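Local structure of gamma-glutamyl phosphate reductase (Saccharomyces cerevisiae, 1VLU) at residues Leu131-Ser136 and Asp212-Arg217. The protein catalyses the NADPH-dependent reduction of L-gamma-glutamyl phosphate to glutamate semialdehyde and phosphate, the second step of proline biosynthesis from glutamate. Sequence-based numbering, arbitrary orientation.
Sequences LVIFES and DLVVPR
Leu131 and Val215 are joined by the shortest of five backbone hydrogen bonds that tie two parallel strands, Val215 N to Leu131 O at 2.7 Å. Leu131 N gives its hydrogen to Leu213 O, and the ladder continues through Ile133 N to Val215 O and Arg217 N to Ile133 O (2.8 Å), ending with Glu135 N to Arg217 O. The bonds given by Ile133 N and Glu135 N are longer and more bent (155° and 154° at the hydrogen) than the other three. The buried part is close-packed. Val132 and Val215 stand side by side and point the same way, CG2 of Val132 4.1 Å from CB of Val215; Val132 also touches Val140 and Ile144 of helix 139-151. On the other face CD1 of Ile133 meets CG1 of Val214 at 4.0 Å; Leu222 and Ile226 of helix 220-228 cover Ile133 and Val214 respectively. This pairing belongs to the mixed sheet of the aldehyde dehydrogenase-like fold: strand 118-134 has 213-217 along one edge and 154-158 along the other. The more open side lies at the partly exposed Arg217 and Glu135. CB of Arg217 is 3.6 Å from CB of Phe134, but both side chains then lead away from the opposite strand. Phe134, with CG between backbone N and carbonyl carbon (chi1 61°), touches Val140 and Ile141, whereas Glu135 bonds through OE2 to Ser219 OG.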
loop_
_atom_site.group_PDB
_atom_site.type_symbol
_atom_site.label_atom_id
_atom_site.label_comp_id
_atom_site.label_asym_id
_atom_site.label_seq_id
_atom_site.Cartn_x
_atom_site.Cartn_y
_atom_site.Cartn_z
ATOM N N LEU A 131 -5.189 -3.993 13.112
ATOM C CA LEU A 131 -5.170 -2.825 13.971
ATOM C C LEU A 131 -6.623 -2.480 14.213
ATOM O O LEU A 131 -7.387 -2.269 13.276
ATOM C CB LEU A 131 -4.408 -1.657 13.336
ATOM C CG LEU A 131 -4.391 -0.268 13.992
ATOM C CD1 LEU A 131 -3.850 -0.264 15.446
ATOM C CD2 LEU A 131 -3.552 0.644 13.137
ATOM N N VAL A 132 -7.008 -2.498 15.484
ATOM C CA VAL A 132 -8.357 -2.235 15.883
ATOM C C VAL A 132 -8.368 -0.931 16.676
ATOM O O VAL A 132 -7.709 -0.823 17.704
ATOM C CB VAL A 132 -8.910 -3.382 16.744
ATOM C CG1 VAL A 132 -10.370 -3.088 17.166
ATOM C CG2 VAL A 132 -8.768 -4.718 16.004
ATOM N N ILE A 133 -9.105 0.047 16.154
ATOM C CA ILE A 133 -9.258 1.367 16.736
ATOM C C ILE A 133 -10.737 1.589 17.041
ATOM O O ILE A 133 -11.597 1.621 16.150
ATOM C CB ILE A 133 -8.716 2.498 15.812
ATOM C CG1 ILE A 133 -7.271 2.209 15.386
ATOM C CG2 ILE A 133 -8.799 3.875 16.514
ATOM C CD1 ILE A 133 -6.897 2.861 14.080
ATOM N N PHE A 134 -11.014 1.753 18.323
ATOM C CA PHE A 134 -12.373 1.886 18.794
ATOM C C PHE A 134 -12.518 3.099 19.712
ATOM O O PHE A 134 -11.548 3.593 20.304
ATOM C CB PHE A 134 -12.834 0.590 19.480
ATOM C CG PHE A 134 -12.019 0.216 20.682
ATOM C CD1 PHE A 134 -10.791 -0.428 20.539
ATOM C CD2 PHE A 134 -12.469 0.524 21.961
ATOM C CE1 PHE A 134 -10.042 -0.767 21.650
ATOM C CE2 PHE A 134 -11.720 0.191 23.067
ATOM C CZ PHE A 134 -10.505 -0.460 22.908
ATOM N N GLU A 135 -13.736 3.600 19.797
ATOM C CA GLU A 135 -14.009 4.654 20.740
ATOM C C GLU A 135 -15.176 4.258 21.619
ATOM O O GLU A 135 -16.201 3.777 21.128
ATOM C CB GLU A 135 -14.208 6.008 20.053
ATOM C CG GLU A 135 -15.152 6.008 18.866
ATOM C CD GLU A 135 -15.006 7.248 17.982
ATOM O OE1 GLU A 135 -14.020 8.009 18.141
ATOM O OE2 GLU A 135 -15.884 7.450 17.112
ATOM N N SER A 136 -14.945 4.389 22.926
ATOM C CA SER A 136 -15.955 4.277 23.972
ATOM C C SER A 136 -16.782 3.003 24.028
ATOM O O SER A 136 -17.963 3.059 24.380
ATOM C CB SER A 136 -16.892 5.488 23.937
ATOM O OG SER A 136 -17.619 5.588 25.151
ATOM N N ASP A 212 -2.024 -5.549 8.045
ATOM C CA ASP A 212 -2.831 -5.955 6.907
ATOM C C ASP A 212 -4.264 -5.439 6.883
ATOM O O ASP A 212 -4.872 -5.381 5.817
ATOM C CB ASP A 212 -2.827 -7.493 6.802
ATOM C CG ASP A 212 -1.418 -8.068 6.817
ATOM O OD1 ASP A 212 -0.728 -7.935 5.775
ATOM O OD2 ASP A 212 -0.980 -8.608 7.870
ATOM N N LEU A 213 -4.829 -5.094 8.033
ATOM C CA LEU A 213 -6.214 -4.655 8.074
ATOM C C LEU A 213 -6.453 -3.767 9.259
ATOM O O LEU A 213 -5.982 -4.065 10.347
ATOM C CB LEU A 213 -7.161 -5.858 8.160
ATOM C CG LEU A 213 -8.661 -5.651 7.919
ATOM C CD1 LEU A 213 -8.949 -5.154 6.497
ATOM C CD2 LEU A 213 -9.423 -6.954 8.163
ATOM N N VAL A 214 -7.207 -2.692 9.049
ATOM C CA VAL A 214 -7.673 -1.848 10.124
ATOM C C VAL A 214 -9.122 -2.146 10.370
ATOM O O VAL A 214 -9.921 -2.141 9.431
ATOM C CB VAL A 214 -7.596 -0.334 9.800
ATOM C CG1 VAL A 214 -7.957 0.463 11.044
ATOM C CG2 VAL A 214 -6.233 0.048 9.311
ATOM N N VAL A 215 -9.469 -2.381 11.635
ATOM C CA VAL A 215 -10.863 -2.609 12.007
ATOM C C VAL A 215 -11.338 -1.420 12.855
ATOM O O VAL A 215 -10.921 -1.265 14.004
ATOM C CB VAL A 215 -11.028 -3.967 12.721
ATOM C CG1 VAL A 215 -12.463 -4.233 13.014
ATOM C CG2 VAL A 215 -10.430 -5.104 11.863
ATOM N N PRO A 216 -12.140 -0.516 12.262
ATOM C CA PRO A 216 -12.640 0.607 13.059
ATOM C C PRO A 216 -13.925 0.258 13.799
ATOM O O PRO A 216 -14.843 -0.304 13.214
ATOM C CB PRO A 216 -12.883 1.697 12.011
ATOM C CG PRO A 216 -13.251 0.925 10.766
ATOM C CD PRO A 216 -12.582 -0.435 10.856
ATOM N N ARG A 217 -13.969 0.570 15.089
ATOM C CA ARG A 217 -15.164 0.342 15.898
ATOM C C ARG A 217 -15.591 1.655 16.590
ATOM O O ARG A 217 -15.319 1.876 17.772
ATOM C CB ARG A 217 -14.926 -0.793 16.907
ATOM C CG ARG A 217 -14.608 -2.164 16.317
ATOM C CD ARG A 217 -15.845 -2.896 15.785
ATOM N NE ARG A 217 -16.857 -3.097 16.817
ATOM C CZ ARG A 217 -18.006 -2.419 16.910
ATOM N NH1 ARG A 217 -18.323 -1.480 16.018
ATOM N NH2 ARG A 217 -18.849 -2.684 17.901
#